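Local coordinates for protein phosphoribosylaminoimidazole-succinocarboxamide synthase (Saccharomyces cerevisiae, PDB 1OBG) that catalyses the ATP-dependent joining of L-aspartate to carboxyaminoimidazole ribotide, giving SAICAR and ADP in de novo purine biosynthesis, at residues A213-E218 with D238-W243; P115-V120 with S161-Q166; S1-E6 with T35-A40. One frame throughout, in Å; residues are numbered along the deposited sequence. Where two conformers were deposited one is given.

Contact 1: A213-E218 with D238-W243. With MG (magnesium ion), chain E; AMP (adenosine monophosphate), chain B; SO4 (sulfate ion), chain C.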
# COMPACT_ATOMS: atom_id res chain seq x y z
N ALA A 213 -1.86 -6.88 9.58
CA ALA A 213 -2.55 -8.17 9.50
C ALA A 213 -2.19 -8.87 8.20
O ALA A 213 -2.09 -10.10 8.15
CB ALA A 213 -4.07 -7.98 9.61
N ASP A 214 -2.01 -8.07 7.14
CA ASP A 214 -1.68 -8.58 5.82
C ASP A 214 -1.19 -7.41 4.98
O ASP A 214 -1.32 -6.25 5.35
CB ASP A 214 -2.89 -9.25 5.16
CG ASP A 214 -4.11 -8.35 5.15
OD1 ASP A 214 -5.14 -8.71 5.77
OD2 ASP A 214 -4.13 -7.26 4.56
N THR A 215 -0.63 -7.70 3.84
CA THR A 215 -0.13 -6.64 3.00
C THR A 215 -0.09 -7.12 1.56
O THR A 215 -0.01 -8.31 1.32
CB THR A 215 1.26 -6.15 3.49
OG1 THR A 215 1.53 -4.86 2.92
CG2 THR A 215 2.39 -7.05 2.99
N LYS A 216 -0.14 -6.18 0.62
CA LYS A 216 -0.09 -6.50 -0.79
C LYS A 216 1.27 -5.99 -1.32
O LYS A 216 1.55 -4.79 -1.26
CB LYS A 216 -1.28 -5.82 -1.48
CG LYS A 216 -1.35 -6.01 -3.00
CD LYS A 216 -2.61 -5.35 -3.58
CE LYS A 216 -2.32 -3.95 -4.14
NZ LYS A 216 -0.88 -3.73 -4.49
N PHE A 217 2.11 -6.87 -1.82
CA PHE A 217 3.34 -6.42 -2.46
C PHE A 217 3.13 -6.49 -3.97
O PHE A 217 2.33 -7.30 -4.47
CB PHE A 217 4.54 -7.34 -2.13
CG PHE A 217 5.02 -7.27 -0.69
CD1 PHE A 217 5.47 -6.06 -0.12
CD2 PHE A 217 5.05 -8.42 0.09
CE1 PHE A 217 5.94 -6.03 1.22
CE2 PHE A 217 5.52 -8.39 1.41
CZ PHE A 217 5.95 -7.22 1.98
N GLU A 218 3.88 -5.68 -4.70
CA GLU A 218 4.02 -5.93 -6.12
C GLU A 218 5.50 -5.97 -6.46
O GLU A 218 6.27 -5.21 -5.91
CB GLU A 218 3.31 -4.84 -6.91
CG GLU A 218 1.80 -5.06 -6.85
CD GLU A 218 1.02 -4.02 -7.63
OE1 GLU A 218 -0.22 -4.13 -7.62
OE2 GLU A 218 1.64 -3.12 -8.23
N ASP A 238 -2.93 2.06 3.08
CA ASP A 238 -3.72 1.87 1.87
C ASP A 238 -3.42 0.51 1.23
O ASP A 238 -4.24 -0.01 0.49
CB ASP A 238 -3.44 2.99 0.85
CG ASP A 238 -4.12 4.31 1.21
OD1 ASP A 238 -3.73 5.35 0.62
OD2 ASP A 238 -5.04 4.41 2.07
N SER A 239 -2.26 -0.08 1.50
CA SER A 239 -1.88 -1.34 0.84
C SER A 239 -1.87 -2.52 1.80
O SER A 239 -1.59 -3.64 1.40
CB SER A 239 -0.50 -1.20 0.17
OG SER A 239 0.56 -1.33 1.12
N SER A 240 -2.16 -2.25 3.07
CA SER A 240 -2.04 -3.21 4.15
C SER A 240 -3.20 -3.00 5.10
O SER A 240 -3.81 -1.94 5.12
CB SER A 240 -0.74 -2.97 4.93
OG SER A 240 0.32 -2.72 4.05
N ARG A 241 -3.50 -4.01 5.90
CA ARG A 241 -4.51 -3.88 6.96
C ARG A 241 -3.75 -3.58 8.23
O ARG A 241 -3.02 -4.43 8.70
CB ARG A 241 -5.22 -5.21 7.10
CG ARG A 241 -6.55 -5.21 7.82
CD ARG A 241 -7.31 -6.53 7.58
NE ARG A 241 -8.40 -6.43 6.60
CZ ARG A 241 -8.50 -7.14 5.47
NH1 ARG A 241 -9.53 -6.98 4.66
NH2 ARG A 241 -7.56 -8.02 5.14
N PHE A 242 -3.89 -2.37 8.79
CA PHE A 242 -3.20 -2.00 10.02
C PHE A 242 -4.23 -2.12 11.13
O PHE A 242 -5.37 -1.65 10.96
CB PHE A 242 -2.76 -0.53 10.01
CG PHE A 242 -1.45 -0.23 9.30
CD1 PHE A 242 -0.93 -1.08 8.32
CD2 PHE A 242 -0.75 0.94 9.62
CE1 PHE A 242 0.28 -0.76 7.68
CE2 PHE A 242 0.44 1.26 9.00
CZ PHE A 242 0.96 0.40 8.01
N TRP A 243 -3.84 -2.72 12.25
CA TRP A 243 -4.67 -2.76 13.45
C TRP A 243 -3.92 -2.15 14.61
O TRP A 243 -2.69 -2.29 14.73
CB TRP A 243 -4.99 -4.23 13.84
CG TRP A 243 -5.90 -4.95 12.89
CD1 TRP A 243 -6.83 -4.39 12.02
CD2 TRP A 243 -6.00 -6.36 12.72
NE1 TRP A 243 -7.48 -5.39 11.33
CE2 TRP A 243 -6.99 -6.60 11.74
CE3 TRP A 243 -5.34 -7.46 13.30
CZ2 TRP A 243 -7.34 -7.89 11.33
CZ3 TRP A 243 -5.69 -8.75 12.89
CH2 TRP A 243 -6.67 -8.95 11.92
MG MG E . -5.33 4.62 4.03
P AMP B . -1.68 2.58 -8.81
O1P AMP B . -1.50 2.26 -7.32
O2P AMP B . -1.72 4.04 -9.08
O3P AMP B . -3.02 1.87 -9.36
O5' AMP B . -0.41 2.01 -9.61
C5' AMP B . -0.31 2.32 -10.97
C4' AMP B . 0.31 1.14 -11.69
O4' AMP B . 1.71 1.28 -11.66
C3' AMP B . -0.04 -0.18 -11.00
O3' AMP B . -0.57 -1.05 -11.97
C2' AMP B . 1.29 -0.69 -10.50
O2' AMP B . 1.35 -2.09 -10.65
C1' AMP B . 2.27 0.01 -11.44
N9 AMP B . 3.65 0.16 -10.93
C8 AMP B . 4.09 0.35 -9.64
N7 AMP B . 5.44 0.42 -9.67
C5 AMP B . 5.87 0.28 -10.95
C6 AMP B . 7.12 0.28 -11.56
N6 AMP B . 8.23 0.63 -10.90
N1 AMP B . 7.20 0.11 -12.94
C2 AMP B . 6.06 -0.05 -13.70
N3 AMP B . 4.82 -0.04 -13.09
C4 AMP B . 4.73 0.12 -11.74
S SO4 C . -9.02 -9.16 1.86
O1 SO4 C . -10.38 -9.66 1.97
O2 SO4 C . -8.34 -9.48 3.12
O3 SO4 C . -8.38 -9.78 0.71
O4 SO4 C . -9.04 -7.72 1.72
O HOH W 1 2.54 -3.38 0.94
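Ala213 and Lys216 reach across to Arg241 and Ser239 as antiparallel strands 213-217 and 240-243 run 4.7 Å apart at 153°, with Ala213 N bonded to Arg241 O and Lys216 N to Ser239 O. Between these bonds Thr215 and Ser240 form a non-hydrogen-bonded pair, and their hydroxyls meet: Thr215 OG1 lies 2.7 Å from Ser240 OG. With OG1 turned anti to the backbone N (chi1 -163°), Thr215 also holds a water that ties in Lys216 O and Ser239 OG. On the other face, Arg241 NH2 makes a salt bridge to Asp214 OD1 (2.6 Å), arriving on the syn side while the carboxylate and guanidinium planes stand 85° apart. The same NH2 gives a second bond to O2 of a sulfate (2.6 Å), probably from the crystallisation liquor, so one nitrogen is gripped between two anions. Ala213 CB sits over one face of the Trp243 six-membered ring, 3.5 Å from its centroid, a CH-pi contact. Beyond the paired residues, Asp238 OD2 binds magnesium at 2.0 Å with Asp258 and Tyr291, and Glu218 OE2 takes the ribose O2' of AMP (2.6 Å). In the mixed sheet strand 210-221 pairs with 112-121 on one side and with 240-244 and 228-230 as well, while Thr215 and Phe217 pack against helix 184-208.

Contact 2: P115-V120 with S161-Q166. With AMP (adenosine monophosphate), chain B.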
# COMPACT_ATOMS: atom_id res chain seq x y z
N PRO A 115 3.09 -10.58 -12.95
CA PRO A 115 1.63 -10.39 -13.01
C PRO A 115 0.85 -11.11 -11.90
O PRO A 115 0.01 -11.98 -12.19
CB PRO A 115 1.29 -10.92 -14.42
CG PRO A 115 2.28 -12.03 -14.63
CD PRO A 115 3.57 -11.55 -13.96
N LEU A 116 1.13 -10.77 -10.64
CA LEU A 116 0.46 -11.32 -9.46
C LEU A 116 0.31 -10.19 -8.47
O LEU A 116 1.15 -9.29 -8.44
CB LEU A 116 1.35 -12.37 -8.78
CG LEU A 116 1.66 -13.71 -9.45
CD1 LEU A 116 2.65 -14.50 -8.59
CD2 LEU A 116 0.36 -14.49 -9.66
N GLU A 117 -0.76 -10.21 -7.67
CA GLU A 117 -0.80 -9.39 -6.49
C GLU A 117 -0.25 -10.33 -5.41
O GLU A 117 -0.81 -11.39 -5.12
CB GLU A 117 -2.21 -8.92 -6.12
CG GLU A 117 -2.92 -8.02 -7.14
CD GLU A 117 -2.25 -6.67 -7.38
OE1 GLU A 117 -1.13 -6.42 -6.90
OE2 GLU A 117 -2.87 -5.83 -8.07
N VAL A 118 0.87 -9.94 -4.84
CA VAL A 118 1.57 -10.80 -3.91
C VAL A 118 1.09 -10.44 -2.51
O VAL A 118 1.65 -9.56 -1.83
CB VAL A 118 3.06 -10.64 -4.06
CG1 VAL A 118 3.81 -11.61 -3.09
CG2 VAL A 118 3.44 -10.98 -5.50
N ILE A 119 0.03 -11.11 -2.09
CA ILE A 119 -0.56 -10.79 -0.80
C ILE A 119 -0.04 -11.81 0.19
O ILE A 119 -0.03 -13.00 -0.10
CB ILE A 119 -2.08 -10.83 -0.85
CG1 ILE A 119 -2.58 -9.66 -1.71
CG2 ILE A 119 -2.66 -10.76 0.58
CD1 ILE A 119 -3.90 -9.94 -2.49
N VAL A 120 0.42 -11.32 1.33
CA VAL A 120 0.86 -12.18 2.40
C VAL A 120 0.01 -11.86 3.62
O VAL A 120 -0.21 -10.68 3.92
CB VAL A 120 2.36 -11.90 2.75
CG1 VAL A 120 2.85 -12.88 3.84
CG2 VAL A 120 3.21 -11.99 1.49
N SER A 161 -3.28 -13.25 -5.75
CA SER A 161 -4.41 -13.09 -6.64
C SER A 161 -3.84 -12.68 -7.98
O SER A 161 -2.67 -12.25 -8.07
CB SER A 161 -5.43 -12.10 -6.07
OG SER A 161 -5.10 -10.77 -6.41
N THR A 162 -4.63 -12.84 -9.05
CA THR A 162 -4.20 -12.39 -10.37
C THR A 162 -4.12 -10.89 -10.31
O THR A 162 -4.64 -10.26 -9.39
CB THR A 162 -5.19 -12.81 -11.47
OG1 THR A 162 -6.50 -12.36 -11.10
CG2 THR A 162 -5.30 -14.34 -11.54
N LYS A 163 -3.45 -10.31 -11.29
CA LYS A 163 -3.37 -8.86 -11.38
C LYS A 163 -4.11 -8.48 -12.66
O LYS A 163 -3.52 -8.46 -13.74
CB LYS A 163 -1.90 -8.42 -11.41
CG LYS A 163 -1.69 -6.91 -11.37
CD LYS A 163 -0.23 -6.58 -11.01
CE LYS A 163 0.25 -5.35 -11.77
NZ LYS A 163 -0.60 -4.17 -11.49
N ALA A 164 -5.39 -8.20 -12.52
CA ALA A 164 -6.26 -8.11 -13.69
C ALA A 164 -6.01 -6.85 -14.52
O ALA A 164 -5.92 -5.75 -13.97
CB ALA A 164 -7.71 -8.20 -13.27
N GLU A 165 -5.90 -7.03 -15.83
CA GLU A 165 -5.89 -5.92 -16.78
C GLU A 165 -7.25 -5.21 -16.78
O GLU A 165 -8.28 -5.82 -16.50
CB GLU A 165 -5.54 -6.41 -18.18
CG GLU A 165 -4.04 -6.41 -18.46
CD GLU A 165 -3.66 -7.20 -19.70
OE1 GLU A 165 -4.54 -7.46 -20.56
OE2 GLU A 165 -2.47 -7.55 -19.82
N GLN A 166 -7.24 -3.92 -17.09
CA GLN A 166 -8.45 -3.11 -17.04
C GLN A 166 -9.63 -3.83 -17.68
O GLN A 166 -9.51 -4.42 -18.76
CB GLN A 166 -8.21 -1.75 -17.72
CG GLN A 166 -7.96 -0.60 -16.75
CD GLN A 166 -6.61 -0.69 -16.04
OE1 GLN A 166 -5.65 -1.28 -16.56
NE2 GLN A 166 -6.53 -0.11 -14.84
P AMP B . -1.68 2.58 -8.81
O1P AMP B . -1.50 2.26 -7.32
O2P AMP B . -1.72 4.04 -9.08
O3P AMP B . -3.02 1.87 -9.36
O5' AMP B . -0.41 2.01 -9.61
C5' AMP B . -0.31 2.32 -10.97
C4' AMP B . 0.31 1.14 -11.69
O4' AMP B . 1.71 1.28 -11.66
C3' AMP B . -0.04 -0.18 -11.00
O3' AMP B . -0.57 -1.05 -11.97
C2' AMP B . 1.29 -0.69 -10.50
O2' AMP B . 1.35 -2.09 -10.65
C1' AMP B . 2.27 0.01 -11.44
N9 AMP B . 3.65 0.16 -10.93
C8 AMP B . 4.09 0.35 -9.64
N7 AMP B . 5.44 0.42 -9.67
C5 AMP B . 5.87 0.28 -10.95
C6 AMP B . 7.12 0.28 -11.56
N6 AMP B . 8.23 0.63 -10.90
N1 AMP B . 7.20 0.11 -12.94
C2 AMP B . 6.06 -0.05 -13.70
N3 AMP B . 4.82 -0.04 -13.09
C4 AMP B . 4.73 0.12 -11.74
O HOH W 2 -2.37 -12.00 -13.45
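Ser161 pairs with Glu117 through both backbone bonds of an antiparallel hydrogen-bonded pair: Glu117 N gives to Ser161 O (2.8 Å), and Ser161 N to Glu117 O (3.2 Å). The side chains share a face of the sheet, and Ser161 OG rests 3.4 Å from Glu117 CB, with Ile119 CD1 just beyond. Thr162 contributes its carbonyl, whose O lies 3.6 Å from Glu117 CG; its OG1 is bonded by the backbone N of Glu171. Lys163 then leaves the pairing. A water accepts from its N and donates to Pro115 O, bridging the chains where the direct ladder ends. The Lys163 side chain sets out with CG anti to the backbone N (chi1 -175°) and crosses that of Glu117 at about a right angle; Lys163 CG lies 3.7 Å from Glu117 OE2. Bends farther out bring NZ to the AMP ribose, 3.0 Å from O2' with a weaker bond to O3', while Glu117 OE2 stays 4.4 Å from NZ. Strand 112-121 is flanked by 152-162 on one side and by 210-221 on the other; helix 175-182 packs on Pro115 and Leu116, and helix 184-208 on Val118.

Contact 3: S1-E6 with T35-A40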
# COMPACT_ATOMS: atom_id res chain seq x y z
N SER A 1 -2.80 21.09 1.33
CA SER A 1 -3.62 19.94 0.83
C SER A 1 -3.70 19.84 -0.70
O SER A 1 -4.07 20.80 -1.35
CB SER A 1 -5.01 19.99 1.42
OG SER A 1 -5.68 18.78 1.12
N ILE A 2 -3.37 18.67 -1.26
CA ILE A 2 -3.35 18.43 -2.70
C ILE A 2 -4.29 17.27 -3.05
O ILE A 2 -4.07 16.14 -2.63
CB ILE A 2 -1.88 18.12 -3.18
CG1 ILE A 2 -0.92 19.28 -2.82
CG2 ILE A 2 -1.84 17.79 -4.67
CD1 ILE A 2 -1.24 20.66 -3.48
N THR A 3 -5.34 17.57 -3.82
CA THR A 3 -6.33 16.57 -4.23
C THR A 3 -6.01 16.01 -5.60
O THR A 3 -6.22 14.83 -5.87
CB THR A 3 -7.76 17.20 -4.30
OG1 THR A 3 -8.18 17.59 -2.99
CG2 THR A 3 -8.78 16.13 -4.65
N LYS A 4 -5.51 16.86 -6.49
CA LYS A 4 -5.28 16.49 -7.87
C LYS A 4 -4.16 17.35 -8.38
O LYS A 4 -4.24 18.57 -8.27
CB LYS A 4 -6.53 16.83 -8.68
CG LYS A 4 -6.56 16.23 -10.06
CD LYS A 4 -7.99 16.14 -10.59
CE LYS A 4 -8.37 17.44 -11.28
NZ LYS A 4 -8.16 17.34 -12.77
N THR A 5 -3.12 16.75 -8.94
CA THR A 5 -2.04 17.54 -9.46
C THR A 5 -2.34 18.03 -10.86
O THR A 5 -2.98 17.35 -11.64
CB THR A 5 -0.71 16.76 -9.46
OG1 THR A 5 -0.89 15.55 -10.20
CG2 THR A 5 -0.35 16.32 -8.01
N GLU A 6 -1.86 19.23 -11.16
CA GLU A 6 -2.04 19.82 -12.46
C GLU A 6 -0.69 20.36 -12.88
O GLU A 6 -0.26 21.38 -12.37
CB GLU A 6 -3.07 20.95 -12.36
CG GLU A 6 -4.43 20.45 -11.91
CD GLU A 6 -5.18 19.74 -13.04
OE1 GLU A 6 -6.22 19.09 -12.76
OE2 GLU A 6 -4.74 19.83 -14.21
N THR A 35 -1.48 11.89 -3.61
CA THR A 35 -2.36 12.98 -3.25
C THR A 35 -2.99 12.72 -1.90
O THR A 35 -2.73 11.70 -1.25
CB THR A 35 -3.46 13.17 -4.28
OG1 THR A 35 -4.34 12.03 -4.27
CG2 THR A 35 -2.86 13.23 -5.68
N ASP A 36 -3.82 13.65 -1.48
CA ASP A 36 -4.48 13.58 -0.19
C ASP A 36 -5.88 12.99 -0.31
O ASP A 36 -6.69 13.14 0.63
CB ASP A 36 -4.53 14.96 0.41
CG ASP A 36 -3.18 15.46 0.78
OD1 ASP A 36 -3.03 16.69 0.90
OD2 ASP A 36 -2.22 14.67 0.97
N ARG A 37 -6.18 12.35 -1.45
CA ARG A 37 -7.48 11.69 -1.65
C ARG A 37 -7.57 10.46 -0.79
O ARG A 37 -6.54 9.84 -0.44
CB ARG A 37 -7.71 11.26 -3.10
CG ARG A 37 -7.68 12.42 -4.11
CD ARG A 37 -8.03 12.03 -5.53
NE ARG A 37 -7.16 11.02 -6.12
CZ ARG A 37 -6.15 11.26 -6.98
NH1 ARG A 37 -5.44 10.24 -7.47
NH2 ARG A 37 -5.85 12.52 -7.36
N ILE A 38 -8.81 10.10 -0.45
CA ILE A 38 -9.05 8.92 0.37
C ILE A 38 -10.24 8.19 -0.18
O ILE A 38 -11.18 8.83 -0.63
CB ILE A 38 -9.23 9.29 1.88
CG1 ILE A 38 -9.39 8.03 2.75
CG2 ILE A 38 -10.36 10.33 2.09
CD1 ILE A 38 -9.07 8.27 4.22
N SER A 39 -10.20 6.87 -0.13
CA SER A 39 -11.32 6.06 -0.60
C SER A 39 -11.94 5.24 0.53
O SER A 39 -11.30 4.96 1.55
CB SER A 39 -10.86 5.19 -1.77
OG SER A 39 -9.91 4.22 -1.34
N ALA A 40 -13.21 4.87 0.36
CA ALA A 40 -13.87 3.92 1.26
C ALA A 40 -14.93 3.25 0.44
O ALA A 40 -15.64 3.94 -0.31
CB ALA A 40 -14.48 4.64 2.47
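Asp36 grips Ile2 twice, with its side-chain OD1 on Ile2 N and its own backbone N on Ile2 O. Its CG stands anti to the carbonyl carbon (chi1 -68°), which carries OD1 back over the start of the chain, where Ile2 N donates to it at 2.9 Å. The bond is nearly straight (163°), but the donor comes from well above the carboxylate plane. The backbone returns the bond: Asp36 N gives to Ile2 O (2.8 Å), so Ile2 is clasped by N and O alike. Ser1 CA packs 3.3 Å from Asp36 OD1, and the serine hydroxyl pairs with Ser48. The second carboxylate oxygen, OD2, is claimed by a salt bridge to Arg104.

Arg37 approaches Thr3 differently. A bend at chi3 (-59°) folds its chain back until NH2 reaches Thr3 O at 2.8 Å, in the plane of that carbonyl although tilted from the guanidinium plane. The aliphatic part of the arginine runs obliquely against the threonine, with Arg37 CG 3.9 Å from Thr3 CG2. Thr35 OG1 lies over the centre of one guanidinium face of Arg37, 3.3 Å above it; it gives its proton to Val19 O and accepts a weak bond from Arg37 N. Arg37 NH2 also pairs with Asp21, and NE with Lys18 O.

The contact ties the loop before strand 13-16 to the loop following strand 29-34. Chemically, the bonds across it use mostly main-chain groups of residues 1-3: Ile2 N, Ile2 O and Thr3 O. The charged ends of Asp36 and Arg37 each have a further partner, and these opposite charges probably help hold both groups in the orientations that receive the N-terminal segment.

Contact 1 is the most buried of the three, near the centre of the chain, while contacts 2 and 3 are partly exposed. Contacts 1 and 2 belong to one mixed sheet: strands 210-221 and 112-121 are neighbours in it, and Phe217 N lies 2.7 Å from Val118 O between them. Both also reach the AMP ribose, through Glu218 and Lys163. Contact 3 stands apart, its centre about 20 Å from that of contact 1 and 24 Å from that of contact 2. Contact 1 is a strand pairing supplemented by a salt bridge and paired hydroxyls, contact 2 a short one that gives way to the Lys163 side chain; contact 3 instead ties an irregular chain start to a loop through aspartate and arginine side chains and one backbone bond.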